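Local coordinates for sterol carrier protein 2 (Thermus thermophilus, PDB 2CX7), which probably binds and carries sterols or other lipids, as a bacterial member of the SCP-2 sterol transfer family, at residues 80-85 and 100-105; 53-58 and 120-125. All blocks are in the same frame, centred on the assembly; numbering follows the deposited sequence.

Overall arrangement
Both contacts are built on the same mixed five-stranded sheet of the SCP-2 fold. Contact 1 joins helix 80-86 to the turn that leads into the edge strand 103-106. Contact 2 joins strand 49-56 to helix 116-127, near the C-terminus. They lie on opposite sides of the chain's centre, with their own centres about 17 Å apart. Their nearest atoms are about 6 Å apart, so they do not touch. Along the chain, both segments of contact 1 fall between those of contact 2. Each is apolar packing at its heart. In SCP-2 relatives lipid binds in a hydrophobic tunnel between sheet and helices, and contact 2 may lie near the equivalent region.

Contact 1 of 2, residues 80-85 and 100-105; sequences LATWQE and GLLELK
Leu102 packs its side chain over one face of the Trp83 indole. Its CB leaves the backbone without meeting helix 80-86. CG follows, set beside the backbone N and anti to the carbonyl carbon (chi1 -71°). Of the two methyls, CD2 makes the contact. It sits 3.8 Å from the centroid of the six-membered ring of Trp83, only 7° off the ring normal. This is a CH-pi contact over the face, and all six carbons of that ring lie at nearly equal distances from Leu102 CD2. The two side chains cross at about a right angle. The same methyl also meets Thr82 CG2 at 4.0 Å, so one leucine branch touches two successive helix residues.

Thr82 divides its branches between apolar and polar work. Its chi1 of -58° sets OG1 beside the backbone N and leaves CG2 anti to that N. Thr82 CG2 comes 3.7 Å from Leu101 O. Thr82 OG1 and a water share a hydrogen bond of 2.6 Å; the water donates to Leu101 O, 2.8 Å from its own oxygen. The water therefore links helix and turn where no direct hydrogen bond does.

The indole is fixed at its other end: Trp83 NE1 hydrogen-bonds to Ala36 O of strand 32-37, and Phe4 meets the ring edge-to-face. Leu102 also packs on Ala96 and Leu97 of helix 93-99 and on Ile76 and Ala78 of strand 74-78. The contact joins helix 80-86 to the link between helix 93-99 and strand 103-106, with the Trp83 ring against strands 32-37 and 74-78.

Contact 2 of 2, residues 53-58 and 120-125; sequences LDLWHG and QELVKV
Leu122 of helix 116-127 meets Leu55 of strand 49-56 tip to tip. The closest atoms are Leu122 CD2 and Leu55 CD1, 4.2 Å apart. Leu122 CD1 is only slightly farther from the same Leu55 methyl. Leu53 joins from two residues earlier on the strand, with its CD1 4.4 Å from Leu122 CD2. One methyl of the helix therefore serves two leucines of the strand. The contact is apolar and small, burying 86 Å² in all. Loose van der Waals distances carry it, with no polar bond between the two segments.

Alternation along the strand sets up this pairing. Leu53 and Leu55 point toward the helix, while Asp54 between them takes no part and forms a salt bridge with Arg61. On the helix, CG of Leu122 stands anti to the carbonyl carbon (chi1 -82°). Its chi2 of 173° extends CD1, and CD2, branching to the side, makes the nearest approach. The backbone around it is held by helical bonds from Lys124 N to Gln120 O and from Val125 N to Glu121 O. Leu122 O also accepts a hydrogen bond from Tyr12 OH of helix 6-17.

Further out, neighbouring helices fill in the packing. Tyr22 of helix 20-25 touches both Leu55 and Leu122. From helix 6-17, Leu16 packs on Leu122 and Tyr12 on Leu53. Leu33 of the adjacent strand 32-37 lies against both Leu55 and Leu122. Backbone hydrogen bonding between Leu53 and Leu33 ties the two strands together. Leucines on one sheet face, covered by helices, make this part of the hydrophobic core of the alpha/beta SCP-2 fold.

Contact 1 of 2, residues 80-85 and 100-105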
ATOM      1  N   LEU A  80      11.980  -0.132  -4.570  1.00 10.57           N
ATOM      2  CA  LEU A  80      11.926   0.787  -3.437  1.00 11.85           C
ATOM      3  C   LEU A  80      11.833   2.243  -3.889  1.00 10.05           C
ATOM      4  O   LEU A  80      11.011   3.009  -3.377  1.00 14.50           O
ATOM      5  CB  LEU A  80      13.165   0.626  -2.552  1.00 15.48           C
ATOM      6  CG  LEU A  80      13.239   1.607  -1.377  1.00 13.96           C
ATOM      7  CD1 LEU A  80      11.993   1.451  -0.515  1.00 21.92           C
ATOM      8  CD2 LEU A  80      14.511   1.376  -0.576  1.00 17.62           C
ATOM      9  N   ALA A  81      12.662   2.618  -4.859  1.00 14.11           N
ATOM     10  CA  ALA A  81      12.684   3.991  -5.356  1.00 18.84           C
ATOM     11  C   ALA A  81      11.315   4.460  -5.816  1.00 15.64           C
ATOM     12  O   ALA A  81      10.929   5.611  -5.580  1.00 14.66           O
ATOM     13  CB  ALA A  81      13.681   4.127  -6.489  1.00 18.11           C
ATOM     14  N   THR A  82      10.584   3.568  -6.481  1.00 12.07           N
ATOM     15  CA  THR A  82       9.250   3.884  -6.958  1.00 11.47           C
ATOM     16  C   THR A  82       8.329   4.124  -5.776  1.00 13.88           C
ATOM     17  O   THR A  82       7.597   5.122  -5.746  1.00 15.36           O
ATOM     18  CB  THR A  82       8.690   2.741  -7.819  1.00 12.98           C
ATOM     19  OG1 THR A  82       9.577   2.523  -8.920  1.00 15.98           O
ATOM     20  CG2 THR A  82       7.313   3.099  -8.359  1.00 14.64           C
ATOM     21  N   TRP A  83       8.360   3.226  -4.796  1.00 10.23           N
ATOM     22  CA  TRP A  83       7.510   3.400  -3.620  1.00 13.07           C
ATOM     23  C   TRP A  83       7.849   4.698  -2.895  1.00 16.28           C
ATOM     24  O   TRP A  83       6.957   5.382  -2.398  1.00 15.63           O
ATOM     25  CB  TRP A  83       7.645   2.218  -2.651  1.00 12.28           C
ATOM     26  CG  TRP A  83       6.769   1.042  -2.991  1.00 16.31           C
ATOM     27  CD1 TRP A  83       7.174  -0.246  -3.227  1.00 16.13           C
ATOM     28  CD2 TRP A  83       5.348   1.045  -3.131  1.00 16.64           C
ATOM     29  NE1 TRP A  83       6.091  -1.037  -3.507  1.00 15.35           N
ATOM     30  CE2 TRP A  83       4.956  -0.273  -3.453  1.00 16.31           C
ATOM     31  CE3 TRP A  83       4.361   2.035  -3.015  1.00 16.62           C
ATOM     32  CZ2 TRP A  83       3.622  -0.627  -3.661  1.00 15.84           C
ATOM     33  CZ3 TRP A  83       3.032   1.681  -3.225  1.00 18.64           C
ATOM     34  CH2 TRP A  83       2.677   0.359  -3.544  1.00 19.10           C
ATOM     35  N   GLN A  84       9.134   5.045  -2.834  1.00 14.34           N
ATOM     36  CA  GLN A  84       9.518   6.289  -2.162  1.00 14.85           C
ATOM     37  C   GLN A  84       8.869   7.472  -2.879  1.00 14.28           C
ATOM     38  O   GLN A  84       8.346   8.391  -2.243  1.00 19.13           O
ATOM     39  CB  GLN A  84      11.042   6.446  -2.133  1.00 17.73           C
ATOM     40  CG  GLN A  84      11.725   5.457  -1.189  1.00 18.86           C
ATOM     41  CD  GLN A  84      13.239   5.565  -1.216  1.00 21.23           C
ATOM     42  OE1 GLN A  84      13.831   5.772  -2.270  1.00 24.63           O
ATOM     43  NE2 GLN A  84      13.873   5.400  -0.055  1.00 24.09           N
ATOM     44  N   GLU A  85       8.890   7.446  -4.200  1.00 14.90           N
ATOM     45  CA  GLU A  85       8.274   8.515  -4.969  1.00 17.73           C
ATOM     46  C   GLU A  85       6.776   8.583  -4.733  1.00 18.79           C
ATOM     47  O   GLU A  85       6.229   9.663  -4.500  1.00 19.48           O
ATOM     48  CB  GLU A  85       8.558   8.315  -6.452  1.00 17.43           C
ATOM     49  CG  GLU A  85       9.978   8.646  -6.823  1.00 22.50           C
ATOM     50  CD  GLU A  85      10.512   7.753  -7.910  1.00 26.85           C
ATOM     51  OE1 GLU A  85       9.710   7.300  -8.752  1.00 23.37           O
ATOM     52  OE2 GLU A  85      11.741   7.512  -7.925  1.00 31.21           O
ATOM     53  N   GLY A 100       2.617   0.322 -15.071  1.00 14.97           N
ATOM     54  CA  GLY A 100       3.332  -0.833 -14.550  1.00 15.67           C
ATOM     55  C   GLY A 100       4.484  -0.491 -13.613  1.00 13.35           C
ATOM     56  O   GLY A 100       5.207  -1.395 -13.186  1.00 12.93           O
ATOM     57  N   LEU A 101       4.679   0.792 -13.307  1.00 15.30           N
ATOM     58  CA  LEU A 101       5.736   1.196 -12.368  1.00 13.90           C
ATOM     59  C   LEU A 101       5.370   0.545 -11.036  1.00 16.22           C
ATOM     60  O   LEU A 101       6.239   0.079 -10.289  1.00 14.30           O
ATOM     61  CB  LEU A 101       5.800   2.725 -12.250  1.00 13.02           C
ATOM     62  CG  LEU A 101       6.388   3.410 -13.487  1.00 15.67           C
ATOM     63  CD1 LEU A 101       6.234   4.925 -13.382  1.00 18.85           C
ATOM     64  CD2 LEU A 101       7.858   3.018 -13.616  1.00 18.50           C
ATOM     65  N   LEU A 102       4.075   0.550 -10.727  1.00 13.59           N
ATOM     66  CA  LEU A 102       3.564  -0.147  -9.560  1.00 11.23           C
ATOM     67  C   LEU A 102       2.953  -1.328 -10.307  1.00 15.42           C
ATOM     68  O   LEU A 102       2.084  -1.140 -11.156  1.00 15.02           O
ATOM     69  CB  LEU A 102       2.462   0.638  -8.837  1.00 13.94           C
ATOM     70  CG  LEU A 102       2.859   1.906  -8.067  1.00 12.73           C
ATOM     71  CD1 LEU A 102       1.612   2.480  -7.413  1.00 13.59           C
ATOM     72  CD2 LEU A 102       3.916   1.587  -7.006  1.00 12.87           C
ATOM     73  N   GLU A 103       3.422  -2.529 -10.009  1.00 12.65           N
ATOM     74  CA  GLU A 103       2.950  -3.715 -10.704  1.00 12.97           C
ATOM     75  C   GLU A 103       1.940  -4.522  -9.902  1.00 12.90           C
ATOM     76  O   GLU A 103       2.210  -4.951  -8.780  1.00 14.96           O
ATOM     77  CB  GLU A 103       4.158  -4.587 -11.097  1.00 17.64           C
ATOM     78  CG  GLU A 103       3.796  -5.951 -11.675  1.00 15.90           C
ATOM     79  CD  GLU A 103       4.994  -6.690 -12.267  1.00 25.18           C
ATOM     80  OE1 GLU A 103       6.105  -6.566 -11.714  1.00 27.95           O
ATOM     81  OE2 GLU A 103       4.818  -7.412 -13.279  1.00 25.54           O
ATOM     82  N   LEU A 104       0.762  -4.713 -10.478  1.00 14.26           N
ATOM     83  CA  LEU A 104      -0.264  -5.493  -9.801  1.00 14.80           C
ATOM     84  C   LEU A 104       0.074  -6.969 -10.002  1.00 16.83           C
ATOM     85  O   LEU A 104      -0.165  -7.541 -11.070  1.00 20.56           O
ATOM     86  CB  LEU A 104      -1.643  -5.170 -10.373  1.00 17.73           C
ATOM     87  CG  LEU A 104      -2.821  -5.810  -9.631  1.00 15.17           C
ATOM     88  CD1 LEU A 104      -2.916  -5.228  -8.216  1.00 16.56           C
ATOM     89  CD2 LEU A 104      -4.111  -5.549 -10.400  1.00 18.43           C
ATOM     90  N   LYS A 105       0.647  -7.576  -8.970  1.00 16.80           N
ATOM     91  CA  LYS A 105       1.056  -8.978  -9.017  1.00 19.36           C
ATOM     92  C   LYS A 105      -0.064  -9.973  -8.725  1.00 20.87           C
ATOM     93  O   LYS A 105      -0.028 -11.118  -9.187  1.00 20.07           O
ATOM     94  CB  LYS A 105       2.200  -9.207  -8.036  1.00 22.54           C
ATOM     95  CG  LYS A 105       3.508  -8.548  -8.440  1.00 31.11           C
ATOM     96  CD  LYS A 105       4.086  -9.196  -9.688  1.00 38.19           C
ATOM     97  CE  LYS A 105       5.532  -8.784  -9.893  1.00 39.80           C
ATOM     98  NZ  LYS A 105       6.158  -9.392 -11.106  1.00 45.10           N
TER
HETATM   99  O   HOH W   1       8.975   0.096  -9.699  1.00 11.57           O

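Contact 2 of 2, residues 53-58 and 120-125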
ATOM      1  N   LEU A  53      -1.838  -4.855   4.686  1.00 16.13           N
ATOM      2  CA  LEU A  53      -2.966  -4.208   5.340  1.00 14.11           C
ATOM      3  C   LEU A  53      -4.228  -5.071   5.304  1.00 15.44           C
ATOM      4  O   LEU A  53      -4.649  -5.528   4.239  1.00 17.11           O
ATOM      5  CB  LEU A  53      -3.267  -2.881   4.644  1.00 13.67           C
ATOM      6  CG  LEU A  53      -2.095  -1.928   4.392  1.00 17.85           C
ATOM      7  CD1 LEU A  53      -2.478  -0.882   3.343  1.00 23.31           C
ATOM      8  CD2 LEU A  53      -1.693  -1.269   5.700  1.00 24.44           C
ATOM      9  N   ASP A  54      -4.814  -5.297   6.473  1.00 15.93           N
ATOM     10  CA  ASP A  54      -6.062  -6.057   6.592  1.00 15.65           C
ATOM     11  C   ASP A  54      -7.142  -4.979   6.558  1.00 17.35           C
ATOM     12  O   ASP A  54      -7.557  -4.468   7.598  1.00 24.64           O
ATOM     13  CB  ASP A  54      -6.088  -6.807   7.929  1.00 18.06           C
ATOM     14  CG  ASP A  54      -7.356  -7.621   8.128  1.00 21.24           C
ATOM     15  OD1 ASP A  54      -8.205  -7.669   7.214  1.00 25.35           O
ATOM     16  OD2 ASP A  54      -7.500  -8.220   9.212  1.00 25.29           O
ATOM     17  N   LEU A  55      -7.580  -4.619   5.355  1.00 15.70           N
ATOM     18  CA  LEU A  55      -8.561  -3.555   5.177  1.00 13.48           C
ATOM     19  C   LEU A  55      -9.991  -4.078   5.113  1.00 19.51           C
ATOM     20  O   LEU A  55     -10.239  -5.121   4.518  1.00 18.79           O
ATOM     21  CB  LEU A  55      -8.226  -2.783   3.897  1.00 12.11           C
ATOM     22  CG  LEU A  55      -6.800  -2.217   3.819  1.00 10.99           C
ATOM     23  CD1 LEU A  55      -6.518  -1.690   2.434  1.00 13.13           C
ATOM     24  CD2 LEU A  55      -6.623  -1.122   4.864  1.00 13.27           C
ATOM     25  N   TRP A  56     -10.928  -3.335   5.697  1.00 19.70           N
ATOM     26  CA  TRP A  56     -12.322  -3.763   5.699  1.00 20.79           C
ATOM     27  C   TRP A  56     -13.334  -2.645   5.944  1.00 15.67           C
ATOM     28  O   TRP A  56     -13.365  -2.029   7.016  1.00 15.51           O
ATOM     29  CB  TRP A  56     -12.518  -4.867   6.743  1.00 21.06           C
ATOM     30  CG  TRP A  56     -13.874  -5.527   6.687  1.00 27.86           C
ATOM     31  CD1 TRP A  56     -15.021  -5.105   7.291  1.00 28.48           C
ATOM     32  CD2 TRP A  56     -14.208  -6.730   5.985  1.00 28.14           C
ATOM     33  NE1 TRP A  56     -16.051  -5.972   7.014  1.00 31.37           N
ATOM     34  CE2 TRP A  56     -15.579  -6.979   6.213  1.00 28.04           C
ATOM     35  CE3 TRP A  56     -13.479  -7.623   5.187  1.00 30.14           C
ATOM     36  CZ2 TRP A  56     -16.241  -8.090   5.671  1.00 35.57           C
ATOM     37  CZ3 TRP A  56     -14.134  -8.725   4.649  1.00 36.16           C
ATOM     38  CH2 TRP A  56     -15.505  -8.949   4.894  1.00 36.56           C
ATOM     39  N   HIS A  57     -14.152  -2.381   4.930  1.00 16.55           N
ATOM     40  CA  HIS A  57     -15.205  -1.375   5.003  1.00 16.41           C
ATOM     41  C   HIS A  57     -14.799  -0.007   5.535  1.00 19.37           C
ATOM     42  O   HIS A  57     -15.519   0.583   6.341  1.00 21.25           O
ATOM     43  CB  HIS A  57     -16.376  -1.902   5.840  1.00 22.59           C
ATOM     44  CG  HIS A  57     -17.012  -3.140   5.286  1.00 25.81           C
ATOM     45  ND1 HIS A  57     -18.168  -3.679   5.810  1.00 30.08           N
ATOM     46  CD2 HIS A  57     -16.639  -3.962   4.276  1.00 28.40           C
ATOM     47  CE1 HIS A  57     -18.479  -4.780   5.149  1.00 26.15           C
ATOM     48  NE2 HIS A  57     -17.567  -4.975   4.214  1.00 26.51           N
ATOM     49  N   GLY A  58     -13.654   0.500   5.088  1.00 17.04           N
ATOM     50  CA  GLY A  58     -13.223   1.816   5.524  1.00 17.92           C
ATOM     51  C   GLY A  58     -12.257   1.827   6.688  1.00 17.14           C
ATOM     52  O   GLY A  58     -11.676   2.868   7.002  1.00 17.42           O
ATOM     53  N   GLN A 120      -6.400   6.299  -4.075  1.00 12.71           N
ATOM     54  CA  GLN A 120      -5.855   7.646  -3.987  1.00 14.26           C
ATOM     55  C   GLN A 120      -5.737   8.050  -2.517  1.00 18.12           C
ATOM     56  O   GLN A 120      -4.738   8.646  -2.103  1.00 16.57           O
ATOM     57  CB  GLN A 120      -6.752   8.635  -4.745  1.00 13.39           C
ATOM     58  CG  GLN A 120      -6.743   8.454  -6.251  1.00 15.07           C
ATOM     59  CD  GLN A 120      -7.792   9.311  -6.943  1.00 17.59           C
ATOM     60  OE1 GLN A 120      -8.989   9.185  -6.680  1.00 20.90           O
ATOM     61  NE2 GLN A 120      -7.344  10.188  -7.833  1.00 19.28           N
ATOM     62  N   GLU A 121      -6.749   7.713  -1.719  1.00 17.26           N
ATOM     63  CA  GLU A 121      -6.716   8.056  -0.301  1.00 15.18           C
ATOM     64  C   GLU A 121      -5.666   7.247   0.470  1.00 17.43           C
ATOM     65  O   GLU A 121      -4.988   7.782   1.351  1.00 15.32           O
ATOM     66  CB  GLU A 121      -8.098   7.865   0.343  1.00 14.09           C
ATOM     67  CG  GLU A 121      -9.132   8.933  -0.019  1.00 19.04           C
ATOM     68  CD  GLU A 121      -8.671  10.346   0.326  1.00 27.36           C
ATOM     69  OE1 GLU A 121      -7.854  10.502   1.257  1.00 28.73           O
ATOM     70  OE2 GLU A 121      -9.138  11.300  -0.328  1.00 24.73           O
ATOM     71  N   LEU A 122      -5.539   5.961   0.150  1.00 15.85           N
ATOM     72  CA  LEU A 122      -4.543   5.115   0.812  1.00 15.51           C
ATOM     73  C   LEU A 122      -3.185   5.776   0.681  1.00 14.64           C
ATOM     74  O   LEU A 122      -2.414   5.870   1.644  1.00 14.15           O
ATOM     75  CB  LEU A 122      -4.475   3.729   0.153  1.00 15.06           C
ATOM     76  CG  LEU A 122      -5.503   2.667   0.556  1.00 21.47           C
ATOM     77  CD1 LEU A 122      -5.363   1.445  -0.337  1.00 16.39           C
ATOM     78  CD2 LEU A 122      -5.284   2.270   2.020  1.00 23.75           C
ATOM     79  N   VAL A 123      -2.892   6.235  -0.530  1.00 13.95           N
ATOM     80  CA  VAL A 123      -1.618   6.878  -0.806  1.00 15.43           C
ATOM     81  C   VAL A 123      -1.497   8.244  -0.127  1.00 16.77           C
ATOM     82  O   VAL A 123      -0.449   8.571   0.439  1.00 16.67           O
ATOM     83  CB  VAL A 123      -1.402   7.003  -2.324  1.00 13.76           C
ATOM     84  CG1 VAL A 123      -0.179   7.857  -2.620  1.00 15.49           C
ATOM     85  CG2 VAL A 123      -1.214   5.601  -2.922  1.00 17.35           C
ATOM     86  N   LYS A 124      -2.559   9.040  -0.180  1.00 16.85           N
ATOM     87  CA  LYS A 124      -2.534  10.356   0.457  1.00 18.56           C
ATOM     88  C   LYS A 124      -2.297  10.205   1.957  1.00 18.22           C
ATOM     89  O   LYS A 124      -1.561  10.992   2.556  1.00 18.95           O
ATOM     90  CB  LYS A 124      -3.850  11.111   0.215  1.00 17.02           C
ATOM     91  CG  LYS A 124      -4.033  11.640  -1.203  1.00 18.03           C
ATOM     92  CD  LYS A 124      -5.336  12.413  -1.318  1.00 21.49           C
ATOM     93  CE  LYS A 124      -5.537  12.972  -2.722  1.00 30.84           C
ATOM     94  NZ  LYS A 124      -6.848  13.666  -2.816  1.00 37.57           N
ATOM     95  N   VAL A 125      -2.916   9.198   2.573  1.00 16.34           N
ATOM     96  CA  VAL A 125      -2.733   8.981   4.007  1.00 18.37           C
ATOM     97  C   VAL A 125      -1.303   8.529   4.313  1.00 18.73           C
ATOM     98  O   VAL A 125      -0.697   8.981   5.288  1.00 21.35           O
ATOM     99  CB  VAL A 125      -3.741   7.929   4.556  1.00 16.29           C
ATOM    100  CG1 VAL A 125      -3.359   7.504   5.978  1.00 17.91           C
ATOM    101  CG2 VAL A 125      -5.145   8.525   4.555  1.00 15.28           C
TER